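PDB 3GKQ: terminal oxygenase component of carbazole 1,9a-dioxygenase from Sphingomonas, which probably catalyses angular dioxygenation of carbazole at positions 1 and 9a, passing electrons from a ferredoxin through its Rieske [2Fe-2S] cluster to a nonheme iron. Local coordinates for residues Gly255-Ala260 with Pro277-Thr282; Ser193-Gly198 with Val323-Asn328. All blocks are in the same frame, centred on the assembly; numbering follows the deposited sequence.

Contact 1: Gly255-Ala260 with Pro277-Thr282; sequences GSKMVA and PDPTLT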
ATOM      1  N   GLY A 255     -10.235  -6.488 -45.606  1.00 33.93           N
ATOM      2  CA  GLY A 255     -11.197  -5.412 -45.740  1.00 35.99           C
ATOM      3  C   GLY A 255     -10.794  -4.559 -46.925  1.00 36.17           C
ATOM      4  O   GLY A 255      -9.776  -4.835 -47.557  1.00 36.57           O
ATOM      5  N   SER A 256     -11.573  -3.529 -47.235  1.00 37.08           N
ATOM      6  CA  SER A 256     -11.231  -2.668 -48.360  1.00 40.08           C
ATOM      7  C   SER A 256     -10.638  -1.324 -47.938  1.00 41.06           C
ATOM      8  O   SER A 256      -9.978  -0.659 -48.738  1.00 41.83           O
ATOM      9  CB  SER A 256     -12.456  -2.457 -49.254  1.00 43.50           C
ATOM     10  OG  SER A 256     -12.778  -3.656 -49.943  1.00 44.72           O
ATOM     11  N   LYS A 257     -10.861  -0.925 -46.688  1.00 40.95           N
ATOM     12  CA  LYS A 257     -10.298   0.335 -46.199  1.00 40.49           C
ATOM     13  C   LYS A 257      -8.906   0.093 -45.631  1.00 40.14           C
ATOM     14  O   LYS A 257      -8.741  -0.632 -44.648  1.00 39.61           O
ATOM     15  CB  LYS A 257     -11.196   0.955 -45.128  1.00 39.64           C
ATOM     16  CG  LYS A 257     -12.521   1.460 -45.660  1.00 40.45           C
ATOM     17  CD  LYS A 257     -13.256   2.285 -44.616  1.00 41.34           C
ATOM     18  CE  LYS A 257     -14.531   2.884 -45.190  1.00 41.18           C
ATOM     19  NZ  LYS A 257     -15.194   3.801 -44.230  1.00 40.44           N
ATOM     20  N   MET A 258      -7.906   0.698 -46.267  1.00 39.61           N
ATOM     21  CA  MET A 258      -6.519   0.556 -45.854  1.00 40.45           C
ATOM     22  C   MET A 258      -6.104   1.671 -44.893  1.00 41.00           C
ATOM     23  O   MET A 258      -6.120   2.851 -45.250  1.00 41.07           O
ATOM     24  CB  MET A 258      -5.608   0.575 -47.083  1.00 41.09           C
ATOM     25  CG  MET A 258      -6.086  -0.323 -48.214  1.00 42.83           C
ATOM     26  SD  MET A 258      -6.333  -2.028 -47.690  1.00 44.32           S
ATOM     27  CE  MET A 258      -4.675  -2.676 -47.890  1.00 43.07           C
ATOM     28  N   VAL A 259      -5.731   1.286 -43.677  1.00 40.48           N
ATOM     29  CA  VAL A 259      -5.308   2.250 -42.664  1.00 39.65           C
ATOM     30  C   VAL A 259      -3.938   1.885 -42.108  1.00 40.07           C
ATOM     31  O   VAL A 259      -3.371   0.850 -42.465  1.00 38.82           O
ATOM     32  CB  VAL A 259      -6.314   2.314 -41.495  1.00 39.16           C
ATOM     33  CG1 VAL A 259      -7.620   2.926 -41.969  1.00 39.45           C
ATOM     34  CG2 VAL A 259      -6.547   0.920 -40.932  1.00 37.49           C
ATOM     35  N   ALA A 260      -3.412   2.736 -41.233  1.00 40.34           N
ATOM     36  CA  ALA A 260      -2.103   2.499 -40.630  1.00 41.12           C
ATOM     37  C   ALA A 260      -1.086   2.200 -41.726  1.00 41.35           C
ATOM     38  O   ALA A 260      -0.382   1.184 -41.689  1.00 42.11           O
ATOM     39  CB  ALA A 260      -2.177   1.333 -39.644  1.00 38.92           C
ATOM     40  N   PRO A 277      -8.589   6.117 -37.563  1.00 32.68           N
ATOM     41  CA  PRO A 277      -9.122   4.768 -37.801  1.00 34.41           C
ATOM     42  C   PRO A 277      -9.897   4.655 -39.119  1.00 35.95           C
ATOM     43  O   PRO A 277     -10.657   3.709 -39.329  1.00 36.70           O
ATOM     44  CB  PRO A 277     -10.025   4.553 -36.598  1.00 32.19           C
ATOM     45  CG  PRO A 277     -10.631   5.917 -36.432  1.00 32.60           C
ATOM     46  CD  PRO A 277      -9.435   6.841 -36.595  1.00 31.80           C
ATOM     47  N   ASP A 278      -9.701   5.632 -39.996  1.00 37.13           N
ATOM     48  CA  ASP A 278     -10.374   5.656 -41.286  1.00 38.49           C
ATOM     49  C   ASP A 278      -9.477   6.387 -42.268  1.00 38.21           C
ATOM     50  O   ASP A 278      -8.673   7.233 -41.871  1.00 39.48           O
ATOM     51  CB  ASP A 278     -11.728   6.370 -41.163  1.00 38.31           C
ATOM     52  CG  ASP A 278     -12.529   6.339 -42.460  1.00 41.21           C
ATOM     53  OD1 ASP A 278     -12.276   7.185 -43.347  1.00 40.02           O
ATOM     54  OD2 ASP A 278     -13.400   5.455 -42.591  1.00 39.82           O
ATOM     55  N   PRO A 279      -9.582   6.058 -43.564  1.00 37.48           N
ATOM     56  CA  PRO A 279      -8.754   6.714 -44.579  1.00 36.27           C
ATOM     57  C   PRO A 279      -8.875   8.239 -44.568  1.00 35.83           C
ATOM     58  O   PRO A 279      -8.010   8.938 -45.092  1.00 37.31           O
ATOM     59  CB  PRO A 279      -9.264   6.097 -45.881  1.00 37.15           C
ATOM     60  CG  PRO A 279      -9.619   4.707 -45.461  1.00 36.01           C
ATOM     61  CD  PRO A 279     -10.344   4.940 -44.151  1.00 37.55           C
ATOM     62  N   THR A 280      -9.945   8.753 -43.969  1.00 36.21           N
ATOM     63  CA  THR A 280     -10.155  10.200 -43.914  1.00 38.13           C
ATOM     64  C   THR A 280      -9.703  10.811 -42.591  1.00 38.84           C
ATOM     65  O   THR A 280      -9.935  11.995 -42.342  1.00 40.22           O
ATOM     66  CB  THR A 280     -11.641  10.555 -44.097  1.00 39.06           C
ATOM     67  OG1 THR A 280     -12.392  10.026 -42.996  1.00 39.51           O
ATOM     68  CG2 THR A 280     -12.177   9.970 -45.409  1.00 39.57           C
ATOM     69  N   LEU A 281      -9.059  10.010 -41.746  1.00 37.54           N
ATOM     70  CA  LEU A 281      -8.612  10.496 -40.445  1.00 36.70           C
ATOM     71  C   LEU A 281      -7.162  10.156 -40.131  1.00 35.85           C
ATOM     72  O   LEU A 281      -6.574   9.261 -40.733  1.00 35.37           O
ATOM     73  CB  LEU A 281      -9.503   9.915 -39.346  1.00 36.39           C
ATOM     74  CG  LEU A 281     -11.000  10.210 -39.445  1.00 37.56           C
ATOM     75  CD1 LEU A 281     -11.753   9.411 -38.392  1.00 36.03           C
ATOM     76  CD2 LEU A 281     -11.233  11.701 -39.269  1.00 37.20           C
ATOM     77  N   THR A 282      -6.594  10.893 -39.182  1.00 35.89           N
ATOM     78  CA  THR A 282      -5.225  10.671 -38.736  1.00 35.01           C
ATOM     79  C   THR A 282      -5.257  10.664 -37.215  1.00 33.51           C
ATOM     80  O   THR A 282      -5.832  11.561 -36.596  1.00 32.96           O
ATOM     81  CB  THR A 282      -4.271  11.787 -39.213  1.00 36.67           C
ATOM     82  OG1 THR A 282      -4.182  11.764 -40.643  1.00 36.56           O
ATOM     83  CG2 THR A 282      -2.876  11.579 -38.632  1.00 36.96           C
TER
HETATM   84  O   HOH W   1     -13.874   6.011 -45.577  1.00 45.68           O
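Pro-277, preceded by a cis peptide bond, meets the 255-260 segment through its backbone: its carbonyl carbon C is 4.0 Å from Val-259 CG1, whereas its CB points away. Asp-278 carries the polar part of the contact. Its CB also starts out away from the other segment, but with CG anti to the backbone N (chi1 -176°) the carboxylate turns back to the lysine, and OD2 of Asp-278 receives NZ of Lys-257 at 2.9 Å on the syn lone pair, a salt bridge. Lys-257 reaches it with a chain extended beyond CG that crosses the aspartate obliquely. A water accepts from the same NZ and donates to Asp-278 OD1 at 3.0 Å, closing a second route between the two charges. Asn-199 adds a third, accepting from Lys-257 NZ through OD1 and donating to Asp-278 OD2 through ND2.

Pro-279 supplies the apolar counterpart: its CD lies 4.0 Å from CD of Lys-257, whose aliphatic chain crosses the ring at about a right angle, and 4.0 Å from CG1 of Val-259. OD1 of Asp-278 is gripped from its own segment. Thr-280 N meets it at 2.9 Å and 158° on the anti lone pair, an Asx turn, while OG1 of Thr-280 donates from 43° above the carboxylate plane. So many donors fix the rotation of the group and would probably favour its ionised form. The type I turn from Asp-278 is closed by Leu-281 N bonding to Asp-278 O at 2.8 Å.

Beyond the turn, Leu-281 packs against Phe-314 and Trp-322 of helix 308-328 and Arg-303 of strand 294-304. The contact therefore joins two loops at the ends of neighbouring strands, 262-266, 270-274 and 282-289, beside that helix.

Contact 2: Ser193-Gly198 with Val323-Asn328; sequences SILLDG and VELALN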
ATOM      1  N   SER A 193     -11.472  -6.542 -32.568  1.00 35.91           N
ATOM      2  CA  SER A 193     -12.047  -5.205 -32.436  1.00 37.08           C
ATOM      3  C   SER A 193     -13.309  -4.986 -33.267  1.00 37.52           C
ATOM      4  O   SER A 193     -13.387  -5.411 -34.417  1.00 36.65           O
ATOM      5  CB  SER A 193     -11.002  -4.155 -32.818  1.00 34.84           C
ATOM      6  OG  SER A 193     -11.548  -2.851 -32.744  1.00 37.32           O
ATOM      7  N   ILE A 194     -14.290  -4.309 -32.675  1.00 39.08           N
ATOM      8  CA  ILE A 194     -15.545  -4.012 -33.358  1.00 39.92           C
ATOM      9  C   ILE A 194     -15.313  -3.053 -34.522  1.00 40.64           C
ATOM     10  O   ILE A 194     -16.156  -2.927 -35.410  1.00 41.40           O
ATOM     11  CB  ILE A 194     -16.578  -3.373 -32.402  1.00 39.90           C
ATOM     12  CG1 ILE A 194     -15.979  -2.128 -31.740  1.00 39.62           C
ATOM     13  CG2 ILE A 194     -17.013  -4.386 -31.350  1.00 41.61           C
ATOM     14  CD1 ILE A 194     -16.964  -1.348 -30.884  1.00 37.46           C
ATOM     15  N   LEU A 195     -14.168  -2.379 -34.518  1.00 38.96           N
ATOM     16  CA  LEU A 195     -13.848  -1.439 -35.584  1.00 38.75           C
ATOM     17  C   LEU A 195     -13.634  -2.131 -36.929  1.00 39.35           C
ATOM     18  O   LEU A 195     -13.879  -1.538 -37.981  1.00 38.82           O
ATOM     19  CB  LEU A 195     -12.585  -0.645 -35.242  1.00 36.68           C
ATOM     20  CG  LEU A 195     -12.029   0.214 -36.382  1.00 37.48           C
ATOM     21  CD1 LEU A 195     -13.001   1.359 -36.678  1.00 35.72           C
ATOM     22  CD2 LEU A 195     -10.655   0.760 -36.008  1.00 37.01           C
ATOM     23  N   LEU A 196     -13.166  -3.377 -36.888  1.00 38.38           N
ATOM     24  CA  LEU A 196     -12.880  -4.137 -38.100  1.00 38.34           C
ATOM     25  C   LEU A 196     -14.101  -4.301 -39.006  1.00 38.16           C
ATOM     26  O   LEU A 196     -14.099  -3.818 -40.138  1.00 37.03           O
ATOM     27  CB  LEU A 196     -12.297  -5.502 -37.723  1.00 37.66           C
ATOM     28  CG  LEU A 196     -11.099  -5.413 -36.763  1.00 37.92           C
ATOM     29  CD1 LEU A 196     -10.485  -6.794 -36.571  1.00 35.79           C
ATOM     30  CD2 LEU A 196     -10.055  -4.442 -37.318  1.00 35.63           C
ATOM     31  N   ASP A 197     -15.134  -4.981 -38.521  1.00 38.42           N
ATOM     32  CA  ASP A 197     -16.346  -5.148 -39.316  1.00 40.23           C
ATOM     33  C   ASP A 197     -17.046  -3.795 -39.375  1.00 41.76           C
ATOM     34  O   ASP A 197     -17.607  -3.418 -40.404  1.00 42.52           O
ATOM     35  CB  ASP A 197     -17.286  -6.176 -38.681  1.00 37.85           C
ATOM     36  CG  ASP A 197     -16.821  -7.604 -38.884  1.00 37.64           C
ATOM     37  OD1 ASP A 197     -15.836  -7.824 -39.620  1.00 37.85           O
ATOM     38  OD2 ASP A 197     -17.449  -8.514 -38.309  1.00 40.34           O
ATOM     39  N   GLY A 198     -16.988  -3.070 -38.262  1.00 41.09           N
ATOM     40  CA  GLY A 198     -17.622  -1.767 -38.169  1.00 40.53           C
ATOM     41  C   GLY A 198     -17.195  -0.741 -39.201  1.00 40.88           C
ATOM     42  O   GLY A 198     -17.929   0.210 -39.462  1.00 42.51           O
ATOM     43  N   VAL A 323     -15.439   7.868 -31.339  1.00 38.79           N
ATOM     44  CA  VAL A 323     -15.064   7.698 -29.942  1.00 39.24           C
ATOM     45  C   VAL A 323     -15.312   6.270 -29.452  1.00 40.14           C
ATOM     46  O   VAL A 323     -14.409   5.632 -28.911  1.00 39.69           O
ATOM     47  CB  VAL A 323     -15.816   8.700 -29.024  1.00 38.51           C
ATOM     48  CG1 VAL A 323     -15.696   8.278 -27.566  1.00 38.60           C
ATOM     49  CG2 VAL A 323     -15.230  10.097 -29.194  1.00 36.84           C
ATOM     50  N   GLU A 324     -16.523   5.759 -29.662  1.00 40.36           N
ATOM     51  CA  GLU A 324     -16.851   4.410 -29.209  1.00 40.89           C
ATOM     52  C   GLU A 324     -16.384   3.286 -30.131  1.00 40.68           C
ATOM     53  O   GLU A 324     -16.063   2.191 -29.664  1.00 40.66           O
ATOM     54  CB  GLU A 324     -18.362   4.269 -28.995  1.00 42.68           C
ATOM     55  CG  GLU A 324     -18.929   5.085 -27.845  1.00 45.58           C
ATOM     56  CD  GLU A 324     -18.202   4.851 -26.527  1.00 48.35           C
ATOM     57  OE1 GLU A 324     -17.749   3.710 -26.274  1.00 49.33           O
ATOM     58  OE2 GLU A 324     -18.096   5.812 -25.733  1.00 49.86           O
ATOM     59  N   LEU A 325     -16.346   3.547 -31.432  1.00 39.09           N
ATOM     60  CA  LEU A 325     -15.944   2.528 -32.397  1.00 38.69           C
ATOM     61  C   LEU A 325     -14.432   2.302 -32.471  1.00 38.08           C
ATOM     62  O   LEU A 325     -13.973   1.168 -32.631  1.00 36.25           O
ATOM     63  CB  LEU A 325     -16.451   2.902 -33.795  1.00 39.89           C
ATOM     64  CG  LEU A 325     -16.999   1.826 -34.746  1.00 42.14           C
ATOM     65  CD1 LEU A 325     -16.616   2.211 -36.171  1.00 41.78           C
ATOM     66  CD2 LEU A 325     -16.453   0.449 -34.415  1.00 42.06           C
ATOM     67  N   ALA A 326     -13.661   3.380 -32.365  1.00 37.05           N
ATOM     68  CA  ALA A 326     -12.212   3.270 -32.471  1.00 36.78           C
ATOM     69  C   ALA A 326     -11.435   3.607 -31.198  1.00 37.52           C
ATOM     70  O   ALA A 326     -10.761   2.744 -30.637  1.00 37.46           O
ATOM     71  CB  ALA A 326     -11.719   4.143 -33.622  1.00 35.63           C
ATOM     72  N   LEU A 327     -11.522   4.858 -30.752  1.00 37.00           N
ATOM     73  CA  LEU A 327     -10.794   5.284 -29.562  1.00 37.06           C
ATOM     74  C   LEU A 327     -10.962   4.316 -28.396  1.00 37.89           C
ATOM     75  O   LEU A 327     -10.007   4.061 -27.660  1.00 38.76           O
ATOM     76  CB  LEU A 327     -11.213   6.702 -29.160  1.00 35.47           C
ATOM     77  CG  LEU A 327     -10.988   7.758 -30.251  1.00 34.51           C
ATOM     78  CD1 LEU A 327     -11.087   9.154 -29.644  1.00 34.74           C
ATOM     79  CD2 LEU A 327      -9.623   7.565 -30.891  1.00 33.46           C
ATOM     80  N   ASN A 328     -12.166   3.777 -28.227  1.00 37.97           N
ATOM     81  CA  ASN A 328     -12.413   2.809 -27.165  1.00 38.17           C
ATOM     82  C   ASN A 328     -12.505   1.407 -27.773  1.00 38.79           C
ATOM     83  O   ASN A 328     -11.845   0.474 -27.315  1.00 38.90           O
ATOM     84  CB  ASN A 328     -13.715   3.123 -26.415  1.00 37.64           C
ATOM     85  CG  ASN A 328     -13.686   4.478 -25.718  1.00 38.29           C
ATOM     86  OD1 ASN A 328     -12.621   5.040 -25.466  1.00 37.60           O
ATOM     87  ND2 ASN A 328     -14.863   4.997 -25.388  1.00 37.10           N
TER
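Helix 194-198 begins at Ser-193, whose OG, anti to the backbone N, accepts from Leu-195 N at 3.2 Å with an N-H...O angle of 159°, an N-cap bond. The same OG is hydrogen-bonded to O of Gly-329, so the cap also ties the short helix to the chain just after 323-328. The two segment axes approach to 9.1 Å with a signed crossing angle of -127°, and no hydrogen bond links the segments themselves: the interface is apolar.

Ile-194 has CG1 in the crowded position between its backbone N and carbonyl carbon, which brings it obliquely across Leu-325, with CG1 of Ile-194 at 3.7 Å from CD2 of Leu-325. Leu-325 is the centre of the packing, and Leu-195 its main partner. The CA of Leu-195 is only 3.4 Å from CD2 of Leu-325, and its CB sits 3.5 Å from the Leu-325 O. Tip to tip, CD1 of Leu-195 meets CD1 of Leu-325 at 3.7 Å, the two side chains crossing at about a right angle. The other branch of Leu-195, CD2, touches CB of Ala-326 at 4.3 Å.

Leu-325 is thus pushed into a groove formed by Ile-194, Leu-195 and Gly-198, whose carbonyl its CD1 also reaches, and its chi1 of -141° falls off the staggered positions, consistent with tight packing. An alanine here would lack both methyls that meet Ile-194 and Leu-195, and would probably loosen the short helix on the long one.

Segment 323-328 includes a wider pi-type turn, Asn-328 N bonding to Val-323 O. In this Bet v 1-like catalytic domain the long helix packs against the antiparallel sheet, Val-323 and Leu-327 touching Gln-166 of strand 161-170. The capped helix follows the iron ligands His-186 and His-190, and the Leu-195 side chain lies about 10 Å from the bound iron.

Following the chain from the N terminus, helix 194-198 comes first. The chain then runs through several strands to 255-260 and, after strands 262-266 and 270-274, reaches 277-282, where contact 1 closes a short loop across 16 intervening residues. It continues through strands 282-289 and 294-304 to helix 308-328, which closes the much longer loop of contact 2. Contact 1 is therefore nested within contact 2, their centres about 12 Å apart. They meet directly: CB of Pro-277 packs on CB of Ala-326 at 3.4 Å. Together they join two strand-connecting loops, the long helix and the short helix beyond the iron ligands.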